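Local coordinates for mandelate racemase/muconate lactonizing enzyme-like protein (Rubrobacter xylanophilus DSM 9941, PDB 2QQ6) that probably acts as a magnesium-dependent lyase of the enolase superfamily, related to mandelate racemase and muconate lactonizing enzyme, at residues Ile215-Arg220 and Leu239-Pro244; Ala195-Val200 and Ile227-Ala232; Tyr125-Ala130 and Ala167-Val172. All coordinates share one frame; numbering follows the deposited sequence.

Contact 1: Ile215-Arg220 and Leu239-Pro244; sequences IDMHGR and LWLEEP. With MG (magnesium ion), chain D.
The carboxylates of D216 and E242 meet over a magnesium ion, their planes turned 50° from each other. D216 OD2 binds the metal at 2.2 Å and E242 OE2 binds it at the same distance; E268 completes the protein's share of the site. CG of D216 lies anti to its backbone N (chi1 -162°), 3.1 Å from E242 OE2, while E242 reaches out as an extended chain. The other oxygens are engaged too. D216 OD1 accepts H218 N at 2.6 Å, from above the carboxylate plane, which makes an Asx turn where the strand ends. E242 OE1 forms a salt bridge with K169 and takes a weak bond from W240 NE1.

I215 and L241 point to the other face of the sheet, where I215 CG2 lies 3.9 Å from L241 CD1. The selenomethionine M217 lies against P244 and L241, though the position of its end is doubtful. Parallel backbone bonding fixes the register: E242 N gives to I215 O at 2.7 Å and M217 N to E242 O at 2.9 Å.

Strand 212-216 is flanked by 241-242 and 167-171 in the barrel sheet, helix 223-233 packs against I215, M217 and L241, and F79 of the second subunit meets the H218 ring from outside the chain.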
ATOM      1  N   ILE B 215     -19.556  17.928  -0.598  1.00 32.59           N
ATOM      2  CA  ILE B 215     -18.737  18.271   0.571  1.00 34.67           C
ATOM      3  C   ILE B 215     -17.821  17.145   1.078  1.00 33.89           C
ATOM      4  O   ILE B 215     -18.265  16.019   1.296  1.00 33.04           O
ATOM      5  CB  ILE B 215     -19.672  18.717   1.708  1.00 34.93           C
ATOM      6  CG1 ILE B 215     -20.337  20.036   1.311  1.00 37.51           C
ATOM      7  CG2 ILE B 215     -18.914  18.804   3.029  1.00 35.58           C
ATOM      8  CD1 ILE B 215     -21.371  20.530   2.297  1.00 41.57           C
ATOM      9  N   ASP B 216     -16.546  17.472   1.289  1.00 34.60           N
ATOM     10  CA  ASP B 216     -15.554  16.500   1.746  1.00 34.13           C
ATOM     11  C   ASP B 216     -15.292  16.659   3.233  1.00 34.35           C
ATOM     12  O   ASP B 216     -15.183  17.776   3.734  1.00 33.57           O
ATOM     13  CB  ASP B 216     -14.235  16.705   0.989  1.00 35.08           C
ATOM     14  CG  ASP B 216     -13.306  15.498   1.062  1.00 38.97           C
ATOM     15  OD1 ASP B 216     -13.373  14.709   2.032  1.00 40.62           O
ATOM     16  OD2 ASP B 216     -12.475  15.355   0.144  1.00 41.31           O
HETATM   17  N   MSE B 217     -15.194  15.532   3.934  1.00 34.41           N
HETATM   18  CA  MSE B 217     -14.904  15.525   5.365  1.00 34.07           C
HETATM   19  C   MSE B 217     -13.516  14.955   5.638  1.00 33.05           C
HETATM   20  O   MSE B 217     -13.109  14.811   6.781  1.00 32.67           O
HETATM   21  CB  MSE B 217     -15.944  14.707   6.118  1.00 35.67           C
HETATM   22  CG  MSE B 217     -17.342  15.281   6.074  1.00 41.86           C
HETATM   23 SE   MSE B 217     -18.570  14.483   7.447  1.00 48.23          SE
HETATM   24  CE  MSE B 217     -19.628  13.356   6.301  1.00 51.99           C
ATOM     25  N   HIS B 218     -12.806  14.621   4.568  1.00 31.93           N
ATOM     26  CA  HIS B 218     -11.464  14.065   4.656  1.00 30.59           C
ATOM     27  C   HIS B 218     -11.323  12.949   5.678  1.00 29.41           C
ATOM     28  O   HIS B 218     -10.273  12.787   6.290  1.00 27.34           O
ATOM     29  CB  HIS B 218     -10.460  15.187   4.926  1.00 30.96           C
ATOM     30  CG  HIS B 218     -10.236  16.067   3.735  1.00 31.05           C
ATOM     31  ND1 HIS B 218     -10.396  17.435   3.776  1.00 31.03           N
ATOM     32  CD2 HIS B 218      -9.950  15.763   2.446  1.00 30.70           C
ATOM     33  CE1 HIS B 218     -10.227  17.931   2.565  1.00 30.46           C
ATOM     34  NE2 HIS B 218      -9.957  16.937   1.738  1.00 30.11           N
ATOM     35  N   GLY B 219     -12.410  12.189   5.839  1.00 29.41           N
ATOM     36  CA  GLY B 219     -12.492  11.068   6.768  1.00 29.55           C
ATOM     37  C   GLY B 219     -11.735  11.215   8.069  1.00 30.04           C
ATOM     38  O   GLY B 219     -10.695  10.591   8.260  1.00 29.49           O
ATOM     39  N   ARG B 220     -12.276  12.013   8.983  1.00 29.96           N
ATOM     40  CA  ARG B 220     -11.609  12.255  10.258  1.00 29.49           C
ATOM     41  C   ARG B 220     -12.484  11.998  11.476  1.00 31.54           C
ATOM     42  O   ARG B 220     -12.027  12.237  12.596  1.00 32.78           O
ATOM     43  CB  ARG B 220     -11.152  13.719  10.370  1.00 27.43           C
ATOM     44  CG  ARG B 220     -10.696  14.399   9.101  1.00 25.69           C
ATOM     45  CD  ARG B 220      -9.219  14.240   8.863  1.00 23.85           C
ATOM     46  NE  ARG B 220      -8.771  15.166   7.831  1.00 24.91           N
ATOM     47  CZ  ARG B 220      -7.533  15.217   7.361  1.00 25.34           C
ATOM     48  NH1 ARG B 220      -6.606  14.388   7.828  1.00 26.02           N
ATOM     49  NH2 ARG B 220      -7.224  16.097   6.426  1.00 22.58           N
ATOM     50  N   LEU B 239     -24.650  17.083  -3.333  1.00 30.50           N
ATOM     51  CA  LEU B 239     -24.420  16.158  -4.436  1.00 32.28           C
ATOM     52  C   LEU B 239     -24.094  14.825  -3.757  1.00 33.50           C
ATOM     53  O   LEU B 239     -24.539  13.749  -4.178  1.00 32.94           O
ATOM     54  CB  LEU B 239     -23.244  16.639  -5.308  1.00 31.37           C
ATOM     55  CG  LEU B 239     -22.907  15.780  -6.535  1.00 30.44           C
ATOM     56  CD1 LEU B 239     -24.161  15.511  -7.341  1.00 29.95           C
ATOM     57  CD2 LEU B 239     -21.890  16.481  -7.388  1.00 29.85           C
ATOM     58  N   TRP B 240     -23.315  14.927  -2.689  1.00 33.99           N
ATOM     59  CA  TRP B 240     -22.928  13.786  -1.886  1.00 33.35           C
ATOM     60  C   TRP B 240     -22.102  14.309  -0.729  1.00 32.81           C
ATOM     61  O   TRP B 240     -21.727  15.484  -0.700  1.00 31.85           O
ATOM     62  CB  TRP B 240     -22.109  12.774  -2.704  1.00 33.71           C
ATOM     63  CG  TRP B 240     -20.685  13.147  -2.959  1.00 35.46           C
ATOM     64  CD1 TRP B 240     -19.708  13.378  -2.028  1.00 36.92           C
ATOM     65  CD2 TRP B 240     -20.055  13.273  -4.236  1.00 36.83           C
ATOM     66  NE1 TRP B 240     -18.510  13.637  -2.647  1.00 36.96           N
ATOM     67  CE2 TRP B 240     -18.693  13.577  -4.004  1.00 37.36           C
ATOM     68  CE3 TRP B 240     -20.507  13.153  -5.559  1.00 37.24           C
ATOM     69  CZ2 TRP B 240     -17.778  13.762  -5.046  1.00 36.18           C
ATOM     70  CZ3 TRP B 240     -19.595  13.338  -6.596  1.00 36.20           C
ATOM     71  CH2 TRP B 240     -18.245  13.638  -6.329  1.00 35.95           C
ATOM     72  N   LEU B 241     -21.830  13.427   0.224  1.00 32.18           N
ATOM     73  CA  LEU B 241     -21.029  13.762   1.387  1.00 30.48           C
ATOM     74  C   LEU B 241     -19.849  12.791   1.352  1.00 30.12           C
ATOM     75  O   LEU B 241     -20.040  11.580   1.446  1.00 29.52           O
ATOM     76  CB  LEU B 241     -21.870  13.587   2.644  1.00 30.06           C
ATOM     77  CG  LEU B 241     -21.250  14.030   3.960  1.00 30.41           C
ATOM     78  CD1 LEU B 241     -20.644  15.400   3.813  1.00 30.53           C
ATOM     79  CD2 LEU B 241     -22.312  14.005   5.050  1.00 31.65           C
ATOM     80  N   GLU B 242     -18.645  13.343   1.205  1.00 28.94           N
ATOM     81  CA  GLU B 242     -17.399  12.581   1.082  1.00 29.00           C
ATOM     82  C   GLU B 242     -16.688  12.161   2.374  1.00 29.38           C
ATOM     83  O   GLU B 242     -16.425  12.971   3.259  1.00 31.17           O
ATOM     84  CB  GLU B 242     -16.423  13.386   0.200  1.00 29.78           C
ATOM     85  CG  GLU B 242     -15.247  12.621  -0.420  1.00 30.20           C
ATOM     86  CD  GLU B 242     -14.499  13.443  -1.482  1.00 30.84           C
ATOM     87  OE1 GLU B 242     -15.154  13.951  -2.409  1.00 30.28           O
ATOM     88  OE2 GLU B 242     -13.260  13.576  -1.406  1.00 30.06           O
ATOM     89  N   GLU B 243     -16.382  10.874   2.459  1.00 28.66           N
ATOM     90  CA  GLU B 243     -15.664  10.287   3.586  1.00 29.75           C
ATOM     91  C   GLU B 243     -15.875  10.813   5.005  1.00 27.67           C
ATOM     92  O   GLU B 243     -15.022  11.519   5.529  1.00 27.38           O
ATOM     93  CB  GLU B 243     -14.150  10.326   3.315  1.00 31.91           C
ATOM     94  CG  GLU B 243     -13.688   9.719   1.997  1.00 36.41           C
ATOM     95  CD  GLU B 243     -12.191   9.883   1.782  1.00 39.86           C
ATOM     96  OE1 GLU B 243     -11.713  11.036   1.881  1.00 43.98           O
ATOM     97  OE2 GLU B 243     -11.494   8.875   1.514  1.00 41.10           O
ATOM     98  N   PRO B 244     -16.995  10.470   5.654  1.00 26.32           N
ATOM     99  CA  PRO B 244     -17.189  10.959   7.024  1.00 24.76           C
ATOM    100  C   PRO B 244     -16.276  10.226   8.006  1.00 23.98           C
ATOM    101  O   PRO B 244     -15.856  10.785   9.009  1.00 26.36           O
ATOM    102  CB  PRO B 244     -18.653  10.659   7.296  1.00 24.07           C
ATOM    103  CG  PRO B 244     -18.911   9.456   6.452  1.00 24.73           C
ATOM    104  CD  PRO B 244     -18.216   9.813   5.162  1.00 26.08           C
TER
HETATM  105 MG    MG D 409     -11.139  14.148  -1.198  1.00 45.28          MG

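Contact 2: Ala195-Val200 and Ile227-Ala232; sequences AMVARV and IRFARA
CG of F229 is anti to the backbone N (chi1 -175°), with the ring lying beside M196, and M196, a selenomethionine, bends at its last torsion (chi3 74°) to lay its methyl on that ring. The terminal CE of M196 sits over the centre of one face, 3.9 Å from the centroid of the F229 ring, as a CH-pi contact. M196 SE stands back at 5.1 Å from the same F229 centroid and approaches obliquely, so the Met-aromatic pair is carried mainly by the methyl. Nearer the backbone, M196 CB comes to 3.6 Å from F229 CE1.

Two valines add to the contact. V197 and F229 lie alongside, running opposite ways, with V197 CG2 4.0 Å from F229 CE1, whereas V200 CG2 meets the rim of the ring almost level with it, 4.4 Å from F229 CZ. V197 CG2 also faces A232 CB, one turn further along. No hydrogen bond crosses this interface: the F229 ring does most of the bridging between axes that run 11.0 Å apart and cross at -28°.

The F229 ring also meets M217, and M196 reaches L144. Two outer helices, 190-207 and 223-233, lying side by side in roughly the same direction with strand 212-216 between them in sequence, are what the repeated beta-alpha units of a TIM barrel produce.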
ATOM      1  N   ALA B 195     -20.450  25.458  13.293  1.00 29.82           N
ATOM      2  CA  ALA B 195     -19.518  26.127  12.401  1.00 29.12           C
ATOM      3  C   ALA B 195     -19.543  25.482  11.027  1.00 28.79           C
ATOM      4  O   ALA B 195     -19.598  26.165  10.009  1.00 27.09           O
ATOM      5  CB  ALA B 195     -18.112  26.070  12.979  1.00 28.12           C
HETATM    6  N   MSE B 196     -19.508  24.157  11.007  1.00 29.86           N
HETATM    7  CA  MSE B 196     -19.508  23.419   9.753  1.00 32.30           C
HETATM    8  C   MSE B 196     -20.781  23.589   8.924  1.00 32.14           C
HETATM    9  O   MSE B 196     -20.722  23.837   7.713  1.00 30.38           O
HETATM   10  CB  MSE B 196     -19.249  21.948  10.038  1.00 35.73           C
HETATM   11  CG  MSE B 196     -17.831  21.690  10.486  1.00 41.90           C
HETATM   12 SE   MSE B 196     -17.641  19.992  11.479  1.00 48.02          SE
HETATM   13  CE  MSE B 196     -17.804  18.745   9.954  1.00 49.14           C
ATOM     14  N   VAL B 197     -21.931  23.444   9.574  1.00 31.25           N
ATOM     15  CA  VAL B 197     -23.196  23.601   8.882  1.00 32.02           C
ATOM     16  C   VAL B 197     -23.293  25.029   8.349  1.00 32.89           C
ATOM     17  O   VAL B 197     -23.889  25.287   7.299  1.00 32.05           O
ATOM     18  CB  VAL B 197     -24.372  23.350   9.828  1.00 30.97           C
ATOM     19  CG1 VAL B 197     -25.670  23.459   9.070  1.00 29.50           C
ATOM     20  CG2 VAL B 197     -24.235  21.988  10.462  1.00 32.11           C
ATOM     21  N   ALA B 198     -22.691  25.957   9.081  1.00 33.60           N
ATOM     22  CA  ALA B 198     -22.722  27.349   8.681  1.00 34.31           C
ATOM     23  C   ALA B 198     -22.028  27.497   7.347  1.00 34.81           C
ATOM     24  O   ALA B 198     -22.540  28.166   6.451  1.00 34.85           O
ATOM     25  CB  ALA B 198     -22.039  28.213   9.727  1.00 34.84           C
ATOM     26  N   ARG B 199     -20.862  26.868   7.219  1.00 34.17           N
ATOM     27  CA  ARG B 199     -20.112  26.948   5.979  1.00 34.30           C
ATOM     28  C   ARG B 199     -20.995  26.432   4.858  1.00 34.73           C
ATOM     29  O   ARG B 199     -21.114  27.051   3.799  1.00 34.37           O
ATOM     30  CB  ARG B 199     -18.825  26.119   6.066  1.00 34.24           C
ATOM     31  CG  ARG B 199     -17.984  26.139   4.786  1.00 33.54           C
ATOM     32  CD  ARG B 199     -17.638  27.574   4.333  1.00 35.81           C
ATOM     33  NE  ARG B 199     -16.729  28.263   5.251  1.00 36.33           N
ATOM     34  CZ  ARG B 199     -15.498  27.843   5.533  1.00 37.12           C
ATOM     35  NH1 ARG B 199     -15.025  26.734   4.961  1.00 37.64           N
ATOM     36  NH2 ARG B 199     -14.745  28.521   6.391  1.00 35.25           N
ATOM     37  N   VAL B 200     -21.639  25.302   5.113  1.00 35.05           N
ATOM     38  CA  VAL B 200     -22.502  24.703   4.120  1.00 35.51           C
ATOM     39  C   VAL B 200     -23.601  25.688   3.743  1.00 36.43           C
ATOM     40  O   VAL B 200     -23.678  26.128   2.597  1.00 37.47           O
ATOM     41  CB  VAL B 200     -23.113  23.380   4.641  1.00 35.06           C
ATOM     42  CG1 VAL B 200     -23.787  22.627   3.509  1.00 35.67           C
ATOM     43  CG2 VAL B 200     -22.027  22.518   5.246  1.00 34.48           C
ATOM     44  N   ILE B 227     -22.598  10.565  11.930  1.00 26.94           N
ATOM     45  CA  ILE B 227     -24.043  10.428  11.895  1.00 25.91           C
ATOM     46  C   ILE B 227     -24.780  11.719  12.211  1.00 26.74           C
ATOM     47  O   ILE B 227     -25.698  12.111  11.494  1.00 26.41           O
ATOM     48  CB  ILE B 227     -24.497   9.322  12.858  1.00 24.29           C
ATOM     49  CG1 ILE B 227     -23.935   7.978  12.391  1.00 24.36           C
ATOM     50  CG2 ILE B 227     -25.987   9.249  12.905  1.00 23.26           C
ATOM     51  CD1 ILE B 227     -24.511   6.788  13.101  1.00 22.97           C
ATOM     52  N   ARG B 228     -24.376  12.389  13.282  1.00 28.99           N
ATOM     53  CA  ARG B 228     -25.027  13.631  13.654  1.00 30.76           C
ATOM     54  C   ARG B 228     -24.818  14.680  12.571  1.00 30.74           C
ATOM     55  O   ARG B 228     -25.736  15.442  12.263  1.00 32.47           O
ATOM     56  CB  ARG B 228     -24.485  14.150  14.989  1.00 34.46           C
ATOM     57  CG  ARG B 228     -25.277  15.322  15.547  1.00 40.48           C
ATOM     58  CD  ARG B 228     -24.617  16.008  16.751  1.00 48.61           C
ATOM     59  NE  ARG B 228     -25.249  17.312  16.998  1.00 57.59           N
ATOM     60  CZ  ARG B 228     -24.780  18.264  17.812  1.00 62.19           C
ATOM     61  NH1 ARG B 228     -23.647  18.088  18.499  1.00 64.84           N
ATOM     62  NH2 ARG B 228     -25.443  19.415  17.921  1.00 63.21           N
ATOM     63  N   PHE B 229     -23.629  14.721  11.976  1.00 28.03           N
ATOM     64  CA  PHE B 229     -23.383  15.718  10.949  1.00 26.52           C
ATOM     65  C   PHE B 229     -24.111  15.383   9.666  1.00 27.20           C
ATOM     66  O   PHE B 229     -24.611  16.276   8.981  1.00 26.16           O
ATOM     67  CB  PHE B 229     -21.889  15.870  10.653  1.00 26.61           C
ATOM     68  CG  PHE B 229     -21.591  16.972   9.680  1.00 25.88           C
ATOM     69  CD1 PHE B 229     -21.755  18.301  10.052  1.00 24.60           C
ATOM     70  CD2 PHE B 229     -21.256  16.679   8.351  1.00 27.35           C
ATOM     71  CE1 PHE B 229     -21.599  19.329   9.118  1.00 26.47           C
ATOM     72  CE2 PHE B 229     -21.097  17.704   7.396  1.00 26.55           C
ATOM     73  CZ  PHE B 229     -21.271  19.031   7.779  1.00 26.53           C
ATOM     74  N   ALA B 230     -24.167  14.095   9.336  1.00 27.59           N
ATOM     75  CA  ALA B 230     -24.847  13.649   8.121  1.00 27.46           C
ATOM     76  C   ALA B 230     -26.324  13.986   8.185  1.00 28.13           C
ATOM     77  O   ALA B 230     -26.879  14.537   7.232  1.00 29.27           O
ATOM     78  CB  ALA B 230     -24.678  12.169   7.939  1.00 25.68           C
ATOM     79  N   ARG B 231     -26.963  13.657   9.306  1.00 27.83           N
ATOM     80  CA  ARG B 231     -28.386  13.937   9.461  1.00 27.24           C
ATOM     81  C   ARG B 231     -28.637  15.414   9.217  1.00 27.88           C
ATOM     82  O   ARG B 231     -29.710  15.804   8.790  1.00 28.14           O
ATOM     83  CB  ARG B 231     -28.870  13.534  10.853  1.00 25.89           C
ATOM     84  N   ALA B 232     -27.635  16.242   9.467  1.00 29.89           N
ATOM     85  CA  ALA B 232     -27.796  17.673   9.268  1.00 30.94           C
ATOM     86  C   ALA B 232     -27.571  18.068   7.820  1.00 31.39           C
ATOM     87  O   ALA B 232     -28.047  19.101   7.377  1.00 32.38           O
ATOM     88  CB  ALA B 232     -26.845  18.439  10.179  1.00 30.84           C
TER

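Contact 3: Tyr125-Ala130 and Ala167-Val172; sequences YADCNA and AIKLDV
Y125 and K169 meet across neighbouring parallel strands of the barrel, 121-127 and 167-171, joined in a beta-alpha-beta unit through helix 149-162. The tight part lies along the strands. A126 is bonded through both its N-H and its C=O: A126 N donates to A167 O at 2.8 Å, and A126 O accepts K169 N at 2.8 Å. C128 N then bonds to K169 O at 2.7 Å, and C128 SG packs back on I168, 3.7 Å from I168 CG1. On one face of the sheet K169 CG lies anti to its backbone N (chi1 -178°), and the extended chain beyond it carries CD past the edge of the Y125 ring, 3.4 Å from Y125 CE1. D127 OD2 approaches the same CD from another direction.

Further on the packing slackens, although the contact stays buried throughout. The strand 121-127 has ended, and C128 CB stands 4.4 Å from L170 CG. N129 packs against D171, whose OD2 is taken by H139 outside the two segments; Y153 and V156 of helix 149-162 back this end.

The lysine's polar end reaches the metal site, where it pairs with the magnesium ligand E242. D127 OD2 is too distant for a salt bridge, at 4.2 Å from K169 NZ, while that same NZ donates to Y125 OH at 3.1 Å.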
ATOM      1  N   TYR B 125     -15.970  19.072 -12.185  1.00 36.40           N
ATOM      2  CA  TYR B 125     -16.460  19.723 -10.969  1.00 37.94           C
ATOM      3  C   TYR B 125     -15.252  20.449 -10.364  1.00 39.40           C
ATOM      4  O   TYR B 125     -14.105  19.980 -10.469  1.00 38.60           O
ATOM      5  CB  TYR B 125     -17.127  18.721  -9.992  1.00 35.93           C
ATOM      6  CG  TYR B 125     -16.255  17.822  -9.127  1.00 35.06           C
ATOM      7  CD1 TYR B 125     -15.628  18.316  -7.984  1.00 33.67           C
ATOM      8  CD2 TYR B 125     -16.159  16.444  -9.383  1.00 33.81           C
ATOM      9  CE1 TYR B 125     -14.942  17.472  -7.109  1.00 31.27           C
ATOM     10  CE2 TYR B 125     -15.473  15.593  -8.509  1.00 31.34           C
ATOM     11  CZ  TYR B 125     -14.873  16.117  -7.370  1.00 31.36           C
ATOM     12  OH  TYR B 125     -14.235  15.297  -6.464  1.00 31.09           O
ATOM     13  N   ALA B 126     -15.497  21.621  -9.783  1.00 40.84           N
ATOM     14  CA  ALA B 126     -14.412  22.416  -9.223  1.00 42.16           C
ATOM     15  C   ALA B 126     -14.286  22.360  -7.703  1.00 43.36           C
ATOM     16  O   ALA B 126     -15.227  22.666  -6.964  1.00 44.25           O
ATOM     17  CB  ALA B 126     -14.546  23.864  -9.687  1.00 40.71           C
ATOM     18  N   ASP B 127     -13.110  21.945  -7.248  1.00 44.05           N
ATOM     19  CA  ASP B 127     -12.834  21.872  -5.824  1.00 44.96           C
ATOM     20  C   ASP B 127     -12.549  23.316  -5.395  1.00 43.31           C
ATOM     21  O   ASP B 127     -11.645  23.961  -5.926  1.00 43.53           O
ATOM     22  CB  ASP B 127     -11.618  20.969  -5.577  1.00 46.31           C
ATOM     23  CG  ASP B 127     -11.402  20.668  -4.105  1.00 49.31           C
ATOM     24  OD1 ASP B 127     -11.004  21.586  -3.350  1.00 49.54           O
ATOM     25  OD2 ASP B 127     -11.640  19.507  -3.702  1.00 51.67           O
ATOM     26  N   CYS B 128     -13.331  23.830  -4.456  1.00 41.01           N
ATOM     27  CA  CYS B 128     -13.137  25.199  -4.014  1.00 40.09           C
ATOM     28  C   CYS B 128     -12.367  25.262  -2.721  1.00 40.79           C
ATOM     29  O   CYS B 128     -12.752  25.976  -1.811  1.00 40.79           O
ATOM     30  CB  CYS B 128     -14.482  25.891  -3.823  1.00 38.80           C
ATOM     31  SG  CYS B 128     -15.489  25.960  -5.302  1.00 39.51           S
ATOM     32  N   ASN B 129     -11.279  24.510  -2.642  1.00 43.21           N
ATOM     33  CA  ASN B 129     -10.443  24.489  -1.445  1.00 45.38           C
ATOM     34  C   ASN B 129      -9.010  24.161  -1.859  1.00 46.88           C
ATOM     35  O   ASN B 129      -8.152  23.877  -1.018  1.00 46.46           O
ATOM     36  CB  ASN B 129     -10.965  23.429  -0.468  1.00 45.70           C
ATOM     37  CG  ASN B 129     -11.352  24.016   0.878  1.00 45.95           C
ATOM     38  OD1 ASN B 129     -10.499  24.524   1.611  1.00 46.89           O
ATOM     39  ND2 ASN B 129     -12.641  23.954   1.209  1.00 45.97           N
ATOM     40  N   ALA B 130      -8.775  24.236  -3.167  1.00 48.75           N
ATOM     41  CA  ALA B 130      -7.497  23.922  -3.795  1.00 50.35           C
ATOM     42  C   ALA B 130      -6.197  24.478  -3.186  1.00 50.56           C
ATOM     43  O   ALA B 130      -5.199  23.759  -3.099  1.00 50.95           O
ATOM     44  CB  ALA B 130      -7.574  24.292  -5.281  1.00 51.38           C
ATOM     45  N   ALA B 167     -20.770  22.475 -10.801  1.00 40.28           N
ATOM     46  CA  ALA B 167     -20.508  21.439  -9.815  1.00 38.90           C
ATOM     47  C   ALA B 167     -19.341  21.922  -8.939  1.00 39.53           C
ATOM     48  O   ALA B 167     -18.210  22.078  -9.403  1.00 38.52           O
ATOM     49  CB  ALA B 167     -20.155  20.141 -10.506  1.00 36.16           C
ATOM     50  N   ILE B 168     -19.632  22.150  -7.665  1.00 40.92           N
ATOM     51  CA  ILE B 168     -18.647  22.646  -6.718  1.00 43.06           C
ATOM     52  C   ILE B 168     -18.327  21.669  -5.592  1.00 42.51           C
ATOM     53  O   ILE B 168     -19.213  20.954  -5.139  1.00 42.73           O
ATOM     54  CB  ILE B 168     -19.173  23.970  -6.110  1.00 45.33           C
ATOM     55  CG1 ILE B 168     -18.703  25.147  -6.959  1.00 48.02           C
ATOM     56  CG2 ILE B 168     -18.723  24.126  -4.673  1.00 48.36           C
ATOM     57  CD1 ILE B 168     -19.041  25.015  -8.426  1.00 51.14           C
ATOM     58  N   LYS B 169     -17.072  21.642  -5.141  1.00 42.27           N
ATOM     59  CA  LYS B 169     -16.678  20.777  -4.022  1.00 43.68           C
ATOM     60  C   LYS B 169     -16.108  21.616  -2.876  1.00 43.37           C
ATOM     61  O   LYS B 169     -15.309  22.521  -3.100  1.00 41.41           O
ATOM     62  CB  LYS B 169     -15.637  19.745  -4.452  1.00 45.91           C
ATOM     63  CG  LYS B 169     -15.211  18.777  -3.332  1.00 47.41           C
ATOM     64  CD  LYS B 169     -14.094  17.853  -3.827  1.00 50.64           C
ATOM     65  CE  LYS B 169     -13.889  16.630  -2.929  1.00 51.13           C
ATOM     66  NZ  LYS B 169     -13.040  15.581  -3.580  1.00 47.30           N
ATOM     67  N   LEU B 170     -16.505  21.286  -1.647  1.00 44.77           N
ATOM     68  CA  LEU B 170     -16.075  22.026  -0.459  1.00 45.60           C
ATOM     69  C   LEU B 170     -15.692  21.209   0.773  1.00 44.86           C
ATOM     70  O   LEU B 170     -16.246  20.133   1.017  1.00 43.61           O
ATOM     71  CB  LEU B 170     -17.180  22.996  -0.062  1.00 46.92           C
ATOM     72  CG  LEU B 170     -16.827  24.441  -0.369  1.00 48.63           C
ATOM     73  CD1 LEU B 170     -18.094  25.250  -0.531  1.00 48.87           C
ATOM     74  CD2 LEU B 170     -15.922  24.982   0.746  1.00 49.50           C
ATOM     75  N   ASP B 171     -14.753  21.746   1.555  1.00 43.83           N
ATOM     76  CA  ASP B 171     -14.289  21.093   2.780  1.00 44.20           C
ATOM     77  C   ASP B 171     -15.003  21.636   3.994  1.00 42.40           C
ATOM     78  O   ASP B 171     -15.511  22.749   3.963  1.00 43.56           O
ATOM     79  CB  ASP B 171     -12.796  21.310   3.001  1.00 47.12           C
ATOM     80  CG  ASP B 171     -11.948  20.689   1.924  1.00 49.57           C
ATOM     81  OD1 ASP B 171     -12.399  19.696   1.308  1.00 51.81           O
ATOM     82  OD2 ASP B 171     -10.819  21.180   1.710  1.00 50.31           O
ATOM     83  N   VAL B 172     -15.017  20.858   5.071  1.00 41.03           N
ATOM     84  CA  VAL B 172     -15.671  21.282   6.303  1.00 40.35           C
ATOM     85  C   VAL B 172     -15.002  20.724   7.558  1.00 40.60           C
ATOM     86  O   VAL B 172     -15.612  20.685   8.629  1.00 39.89           O
ATOM     87  CB  VAL B 172     -17.171  20.894   6.324  1.00 38.93           C
ATOM     88  CG1 VAL B 172     -17.891  21.567   5.181  1.00 38.10           C
ATOM     89  CG2 VAL B 172     -17.332  19.395   6.235  1.00 38.79           C
TER

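In the fold
All three contacts belong to the barrel domain and lie on the same side of the chain's centre. Contact 3 comes first along the chain and closes before the others open; contacts 2 and 1 then interleave, in the order 195-200, 215-220, 227-232, 239-244. Contact 1 is central, about 11 Å between centres from each of the others, whose centres are about 16 Å apart. Contacts 1 and 3 share the barrel sheet, where strands 167-171 and 212-216 are neighbours and D216 N probably bonds to L170 O. Contact 2 lies outside that sheet, F229 touching V172 of contact 3 and V200 touching I215 of contact 1. Metal site, barrel wall and outer helix layer are therefore directly connected.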